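Local structure of protein argonaute (Marinitoga piezophila, 5I4A) at residues Ala164-Tyr169 and Phe179-Gly184; Tyr171-Gly176 and Pro204-Phe209. The protein uses short 5'-hydroxyl RNA guides to bind complementary DNA or RNA and cleave it, and may defend the cell against mobile genetic elements. One frame throughout, in Å; residues are numbered along the deposited sequence.

In the fold
Contacts 1 and 2 both lie within the PAZ domain, on the same antiparallel sheet, and their centres are about 11 Å apart. They share strand 169-172, which pairs with strand 178-185 in contact 1 and with strand 207-211 in contact 2. Each is partly buried. Contact 1 is the sparser: a loop runs into its strand, and one cross-strand hydrogen bond is supplemented by aromatic and aliphatic packing. Contact 2 has three backbone hydrogen bonds, and polar side chains there lie against two uridines of chain B. The two contacts meet at F209, a buried residue of 204-209 that packs on K166, S167 and Y181. Both border bound RNA.

Contact 1: residues Ala164-Tyr169 and Phe179-Gly184; sequences AIKSGY and FPYISG
Within the antiparallel sheet of the PAZ domain, the loop at 164-168 enters the first strand of a β-hairpin and meets the second, 179-184. Y169 and P180 form an antiparallel non-hydrogen-bonded pair, with CA atoms 4.5 Å apart. Next to this pair, the amide N of Y181 donates to G168 O over 3.1 Å at 163°, approaching from above the carbonyl plane.

The Y181 side chain points toward the loop, its CG anti to the backbone N (chi1 161°). CB passes near the carbonyl oxygens of S167 and G168. The ring then leans obliquely against the peptide after S167, bringing Y181 CD2 to 3.1 Å from S167 O, whereas Y181 CE2 is already 4.0 Å from that oxygen. At the tip, Y181 OH meets aliphatic carbon, with K166 CE 3.9 Å away; the lysine chain crosses the ring obliquely, and its NZ is weakly hydrogen-bonded to A160 O. F209 of strand 207-211 stacks edge-to-face with the Y181 ring, and L170 and L189 also touch it. An alanine at Y181 would remove the ring and would probably cost K166 and F209 part of their packing.

S167 is buried and points away from the hairpin's second strand. Its hydroxyl has two backbone partners, donating to N210 O and accepting from Y169 N in an ST turn, which ties the loop to strand 207-211. Y169 and P180 project from one face of the sheet, where Y169 also packs on a sugar of the bound RNA; F179 packs on a uracil base. Y169 CG lies beside its backbone N (chi1 -74°), and the ring crosses the proline obliquely, Y169 CE2 ending 4.0 Å from P180 CG.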
loop_
_atom_site.group_PDB
_atom_site.type_symbol
_atom_site.label_atom_id
_atom_site.label_comp_id
_atom_site.label_asym_id
_atom_site.label_seq_id
_atom_site.Cartn_x
_atom_site.Cartn_y
_atom_site.Cartn_z
ATOM N N ALA A 164 -0.857 -30.744 11.781
ATOM C CA ALA A 164 -1.229 -31.522 10.603
ATOM C C ALA A 164 -1.266 -30.650 9.354
ATOM O O ALA A 164 -0.772 -31.050 8.293
ATOM C CB ALA A 164 -2.582 -32.198 10.827
ATOM N N ILE A 165 -1.845 -29.460 9.461
ATOM C CA ILE A 165 -1.919 -28.519 8.351
ATOM C C ILE A 165 -0.687 -27.625 8.388
ATOM O O ILE A 165 -0.085 -27.399 9.444
ATOM C CB ILE A 165 -3.226 -27.698 8.414
ATOM C CG1 ILE A 165 -3.414 -26.866 7.141
ATOM C CG2 ILE A 165 -3.247 -26.814 9.655
ATOM C CD1 ILE A 165 -4.598 -25.921 7.190
ATOM N N LYS A 166 -0.298 -27.118 7.222
ATOM C CA LYS A 166 0.873 -26.268 7.085
ATOM C C LYS A 166 0.550 -25.084 6.184
ATOM O O LYS A 166 -0.477 -25.052 5.498
ATOM C CB LYS A 166 2.069 -27.059 6.538
ATOM C CG LYS A 166 2.721 -27.945 7.584
ATOM C CD LYS A 166 3.262 -29.238 7.011
ATOM C CE LYS A 166 3.945 -30.040 8.105
ATOM N NZ LYS A 166 3.180 -29.969 9.382
ATOM N N SER A 167 1.441 -24.098 6.205
ATOM C CA SER A 167 1.307 -22.895 5.393
ATOM C C SER A 167 2.705 -22.444 4.982
ATOM O O SER A 167 3.698 -23.127 5.247
ATOM C CB SER A 167 0.547 -21.800 6.156
ATOM O OG SER A 167 1.432 -20.999 6.921
ATOM N N GLY A 168 2.780 -21.286 4.337
ATOM C CA GLY A 168 4.038 -20.749 3.871
ATOM C C GLY A 168 4.726 -19.774 4.797
ATOM O O GLY A 168 5.832 -19.319 4.485
ATOM N N TYR A 169 4.119 -19.433 5.933
ATOM C CA TYR A 169 4.695 -18.449 6.840
ATOM C C TYR A 169 4.478 -18.872 8.282
ATOM O O TYR A 169 3.375 -19.282 8.657
ATOM C CB TYR A 169 4.094 -17.059 6.599
ATOM C CG TYR A 169 4.596 -16.413 5.330
ATOM C CD1 TYR A 169 3.952 -16.623 4.117
ATOM C CD2 TYR A 169 5.725 -15.604 5.342
ATOM C CE1 TYR A 169 4.413 -16.041 2.953
ATOM C CE2 TYR A 169 6.193 -15.017 4.184
ATOM C CZ TYR A 169 5.534 -15.238 2.992
ATOM O OH TYR A 169 5.997 -14.656 1.835
ATOM N N PHE A 179 8.422 -15.461 9.402
ATOM C CA PHE A 179 9.482 -15.944 8.536
ATOM C C PHE A 179 8.919 -16.979 7.573
ATOM O O PHE A 179 8.034 -17.759 7.947
ATOM C CB PHE A 179 10.625 -16.572 9.350
ATOM C CG PHE A 179 10.993 -15.793 10.583
ATOM C CD1 PHE A 179 10.320 -16.003 11.777
ATOM C CD2 PHE A 179 12.014 -14.858 10.552
ATOM C CE1 PHE A 179 10.652 -15.290 12.914
ATOM C CE2 PHE A 179 12.353 -14.140 11.689
ATOM C CZ PHE A 179 11.671 -14.359 12.870
ATOM N N PRO A 180 9.393 -16.997 6.329
ATOM C CA PRO A 180 8.986 -18.062 5.406
ATOM C C PRO A 180 9.349 -19.429 5.964
ATOM O O PRO A 180 10.394 -19.608 6.593
ATOM C CB PRO A 180 9.771 -17.743 4.129
ATOM C CG PRO A 180 10.037 -16.273 4.211
ATOM C CD PRO A 180 10.225 -15.975 5.671
ATOM N N TYR A 181 8.463 -20.394 5.734
ATOM C CA TYR A 181 8.623 -21.751 6.246
ATOM C C TYR A 181 9.341 -22.590 5.193
ATOM O O TYR A 181 8.763 -22.924 4.154
ATOM C CB TYR A 181 7.261 -22.338 6.609
ATOM C CG TYR A 181 7.215 -23.845 6.725
ATOM C CD1 TYR A 181 7.955 -24.514 7.691
ATOM C CD2 TYR A 181 6.409 -24.598 5.880
ATOM C CE1 TYR A 181 7.905 -25.892 7.801
ATOM C CE2 TYR A 181 6.352 -25.975 5.983
ATOM C CZ TYR A 181 7.100 -26.616 6.945
ATOM O OH TYR A 181 7.044 -27.988 7.048
ATOM N N ILE A 182 10.605 -22.918 5.458
ATOM C CA ILE A 182 11.389 -23.701 4.507
ATOM C C ILE A 182 11.024 -25.176 4.596
ATOM O O ILE A 182 10.513 -25.768 3.638
ATOM C CB ILE A 182 12.896 -23.485 4.740
ATOM C CG1 ILE A 182 13.259 -22.011 4.563
ATOM C CG2 ILE A 182 13.710 -24.353 3.788
ATOM C CD1 ILE A 182 13.053 -21.495 3.154
ATOM N N SER A 183 11.278 -25.793 5.747
ATOM C CA SER A 183 11.025 -27.217 5.885
ATOM C C SER A 183 10.838 -27.567 7.354
ATOM O O SER A 183 11.391 -26.912 8.242
ATOM C CB SER A 183 12.167 -28.047 5.288
ATOM O OG SER A 183 13.358 -27.889 6.039
ATOM N N GLY A 184 10.042 -28.606 7.587
ATOM C CA GLY A 184 9.887 -29.197 8.899
ATOM C C GLY A 184 9.872 -30.708 8.788
ATOM O O GLY A 184 8.835 -31.300 8.475
#

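Contact 2: residues Tyr171-Gly176 and Pro204-Phe209; sequences YNIKSG and PENYLF. With nucleotides of chain B.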
loop_
_atom_site.group_PDB
_atom_site.type_symbol
_atom_site.label_atom_id
_atom_site.label_comp_id
_atom_site.label_asym_id
_atom_site.label_seq_id
_atom_site.Cartn_x
_atom_site.Cartn_y
_atom_site.Cartn_z
ATOM N N TYR A 171 4.646 -17.757 12.328
ATOM C CA TYR A 171 4.602 -16.647 13.269
ATOM C C TYR A 171 5.279 -17.066 14.567
ATOM O O TYR A 171 4.929 -18.097 15.150
ATOM C CB TYR A 171 3.160 -16.209 13.537
ATOM C CG TYR A 171 3.000 -15.400 14.803
ATOM C CD1 TYR A 171 3.603 -14.157 14.937
ATOM C CD2 TYR A 171 2.241 -15.879 15.864
ATOM C CE1 TYR A 171 3.458 -13.416 16.093
ATOM C CE2 TYR A 171 2.090 -15.142 17.024
ATOM C CZ TYR A 171 2.702 -13.912 17.134
ATOM O OH TYR A 171 2.557 -13.176 18.286
ATOM N N ASN A 172 6.251 -16.271 15.010
ATOM C CA ASN A 172 6.980 -16.557 16.239
ATOM C C ASN A 172 6.243 -15.935 17.418
ATOM O O ASN A 172 5.980 -14.727 17.428
ATOM C CB ASN A 172 8.411 -16.027 16.165
ATOM C CG ASN A 172 9.233 -16.408 17.381
ATOM O OD1 ASN A 172 9.139 -15.775 18.433
ATOM N ND2 ASN A 172 10.045 -17.450 17.244
ATOM N N ILE A 173 5.921 -16.763 18.414
ATOM C CA ILE A 173 5.160 -16.297 19.569
ATOM C C ILE A 173 5.944 -15.261 20.364
ATOM O O ILE A 173 5.360 -14.316 20.910
ATOM C CB ILE A 173 4.740 -17.501 20.439
ATOM C CG1 ILE A 173 3.929 -17.050 21.654
ATOM C CG2 ILE A 173 5.947 -18.295 20.889
ATOM C CD1 ILE A 173 4.728 -16.884 22.947
ATOM N N LYS A 174 7.268 -15.405 20.437
ATOM C CA LYS A 174 8.064 -14.523 21.287
ATOM C C LYS A 174 8.355 -13.189 20.609
ATOM O O LYS A 174 8.053 -12.125 21.161
ATOM C CB LYS A 174 9.372 -15.210 21.687
ATOM C CG LYS A 174 9.342 -15.895 23.050
ATOM C CD LYS A 174 8.492 -17.151 23.028
ATOM C CE LYS A 174 8.290 -17.711 24.424
ATOM N NZ LYS A 174 6.969 -18.388 24.552
ATOM N N SER A 175 8.946 -13.224 19.414
ATOM C CA SER A 175 9.387 -11.990 18.770
ATOM C C SER A 175 8.251 -11.259 18.068
ATOM O O SER A 175 8.313 -10.033 17.913
ATOM C CB SER A 175 10.494 -12.293 17.763
ATOM O OG SER A 175 10.002 -13.088 16.698
ATOM N N GLY A 176 7.223 -11.979 17.632
ATOM C CA GLY A 176 6.183 -11.383 16.826
ATOM C C GLY A 176 6.528 -11.224 15.362
ATOM O O GLY A 176 5.718 -10.671 14.608
ATOM N N PRO A 204 11.419 -25.023 18.138
ATOM C CA PRO A 204 10.385 -25.029 17.095
ATOM C C PRO A 204 8.987 -24.928 17.664
ATOM O O PRO A 204 8.049 -24.679 16.899
ATOM C CB PRO A 204 10.606 -26.376 16.388
ATOM C CG PRO A 204 11.977 -26.818 16.784
ATOM C CD PRO A 204 12.187 -26.275 18.161
ATOM N N GLU A 205 8.822 -25.114 18.977
ATOM C CA GLU A 205 7.517 -24.996 19.614
ATOM C C GLU A 205 7.038 -23.555 19.719
ATOM O O GLU A 205 5.846 -23.329 19.953
ATOM C CB GLU A 205 7.551 -25.625 21.011
ATOM C CG GLU A 205 8.279 -24.800 22.066
ATOM C CD GLU A 205 9.735 -25.195 22.232
ATOM O OE1 GLU A 205 10.254 -25.943 21.376
ATOM O OE2 GLU A 205 10.364 -24.754 23.220
ATOM N N ASN A 206 7.929 -22.580 19.552
ATOM C CA ASN A 206 7.555 -21.173 19.570
ATOM C C ASN A 206 7.030 -20.684 18.226
ATOM O O ASN A 206 6.783 -19.482 18.070
ATOM C CB ASN A 206 8.745 -20.311 20.002
ATOM C CG ASN A 206 9.040 -20.427 21.485
ATOM O OD1 ASN A 206 8.236 -20.960 22.248
ATOM N ND2 ASN A 206 10.193 -19.917 21.901
ATOM N N TYR A 207 6.850 -21.577 17.260
ATOM C CA TYR A 207 6.451 -21.204 15.911
ATOM C C TYR A 207 5.088 -21.799 15.592
ATOM O O TYR A 207 4.872 -23.003 15.767
ATOM C CB TYR A 207 7.491 -21.666 14.888
ATOM C CG TYR A 207 8.795 -20.913 14.996
ATOM C CD1 TYR A 207 9.667 -21.153 16.046
ATOM C CD2 TYR A 207 9.149 -19.953 14.055
ATOM C CE1 TYR A 207 10.847 -20.461 16.160
ATOM C CE2 TYR A 207 10.341 -19.260 14.160
ATOM C CZ TYR A 207 11.187 -19.523 15.214
ATOM O OH TYR A 207 12.375 -18.842 15.337
ATOM N N LEU A 208 4.176 -20.949 15.133
ATOM C CA LEU A 208 2.865 -21.361 14.669
ATOM C C LEU A 208 2.708 -20.965 13.208
ATOM O O LEU A 208 3.350 -20.025 12.733
ATOM C CB LEU A 208 1.747 -20.723 15.502
ATOM C CG LEU A 208 1.729 -21.048 16.995
ATOM C CD1 LEU A 208 0.568 -20.346 17.680
ATOM C CD2 LEU A 208 1.652 -22.550 17.209
ATOM N N PHE A 209 1.855 -21.693 12.497
ATOM C CA PHE A 209 1.557 -21.357 11.112
ATOM C C PHE A 209 0.535 -20.231 11.062
ATOM O O PHE A 209 -0.481 -20.271 11.762
ATOM C CB PHE A 209 1.039 -22.581 10.359
ATOM C CG PHE A 209 2.127 -23.483 9.860
ATOM C CD1 PHE A 209 2.905 -23.108 8.779
ATOM C CD2 PHE A 209 2.373 -24.701 10.467
ATOM C CE1 PHE A 209 3.907 -23.932 8.310
ATOM C CE2 PHE A 209 3.376 -25.529 10.003
ATOM C CZ PHE A 209 4.147 -25.140 8.926
ATOM P P U B 20 14.611 -10.701 21.822
ATOM O OP1 U B 20 15.942 -10.824 21.171
ATOM O OP2 U B 20 13.384 -10.725 20.981
ATOM O "O5'" U B 20 14.465 -11.811 22.958
ATOM C "C5'" U B 20 15.083 -13.087 22.839
ATOM C "C4'" U B 20 14.064 -14.182 22.630
ATOM O "O4'" U B 20 13.235 -13.846 21.491
ATOM C "C3'" U B 20 14.630 -15.561 22.305
ATOM O "O3'" U B 20 14.945 -16.313 23.468
ATOM C "C2'" U B 20 13.535 -16.214 21.462
ATOM O "O2'" U B 20 12.571 -16.856 22.284
ATOM C "C1'" U B 20 12.875 -15.010 20.784
ATOM N N1 U B 20 13.221 -14.846 19.349
ATOM C C2 U B 20 14.452 -14.343 18.949
ATOM O O2 U B 20 15.344 -14.009 19.707
ATOM N N3 U B 20 14.617 -14.235 17.589
ATOM C C4 U B 20 13.712 -14.564 16.603
ATOM O O4 U B 20 14.024 -14.406 15.422
ATOM C C5 U B 20 12.469 -15.072 17.091
ATOM C C6 U B 20 12.277 -15.188 18.410
ATOM P P U B 21 16.399 -16.239 24.157
ATOM O OP1 U B 21 16.689 -17.593 24.712
ATOM O OP2 U B 21 16.388 -15.098 25.100
ATOM O "O5'" U B 21 17.404 -15.833 22.979
ATOM C "C5'" U B 21 18.137 -16.817 22.241
ATOM C "C4'" U B 21 17.206 -17.864 21.670
ATOM O "O4'" U B 21 16.624 -17.383 20.431
ATOM C "C3'" U B 21 17.772 -19.266 21.381
ATOM O "O3'" U B 21 17.123 -20.262 22.175
ATOM C "C2'" U B 21 17.418 -19.528 19.908
ATOM O "O2'" U B 21 16.918 -20.829 19.665
ATOM C "C1'" U B 21 16.351 -18.480 19.599
ATOM N N1 U B 21 16.373 -18.068 18.185
ATOM C C2 U B 21 15.555 -18.783 17.321
ATOM O O2 U B 21 14.821 -19.671 17.663
ATOM N N3 U B 21 15.585 -18.443 16.004
ATOM C C4 U B 21 16.361 -17.461 15.454
ATOM O O4 U B 21 16.285 -17.260 14.246
ATOM C C5 U B 21 17.201 -16.754 16.377
ATOM C C6 U B 21 17.188 -17.076 17.683
#
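Y171 forms an antiparallel hydrogen-bonded pair with L208: Y171 N donates to L208 O over a short 2.6 Å, nearly along the C=O axis, and Y171 O accepts from L208 N at 2.9 Å. The Y171 hydroxyl is bonded to F106 O, while G176 O lies in the plane of its ring, at the edge.

N172 forms an antiparallel non-hydrogen-bonded pair with Y207 and extends its amide anti to the backbone N (chi1 -175°). N172 ND2 sits over one face of the Y207 ring, 3.1 Å from Y207 CZ, with the amide and ring planes 86° apart. On the other branch, N172 OD1 accepts from S175 N at 2.7 Å on a lone pair, forming an Asx motif, and weakly from K174 N; it also lies against the U20 base of chain B.

I173 N donates to N206 O at 2.9 Å, and I173 CG2 packs on N206. The K174 chain crosses the N206 amide, K174 CD coming within 3.4 Å of N206 ND2, while its CB and CG approach the ribose of U20 of chain B. S175 OG lies 3.2 Å from C5 of U20 of chain B, and G176 N closes the turn on N172 O. Beyond, Y207 OH accepts a weak bond from N3 of U21 of chain B. Strand pairing followed by a turn that lines the RNA is consistent with the guide-binding role of an Argonaute PAZ domain.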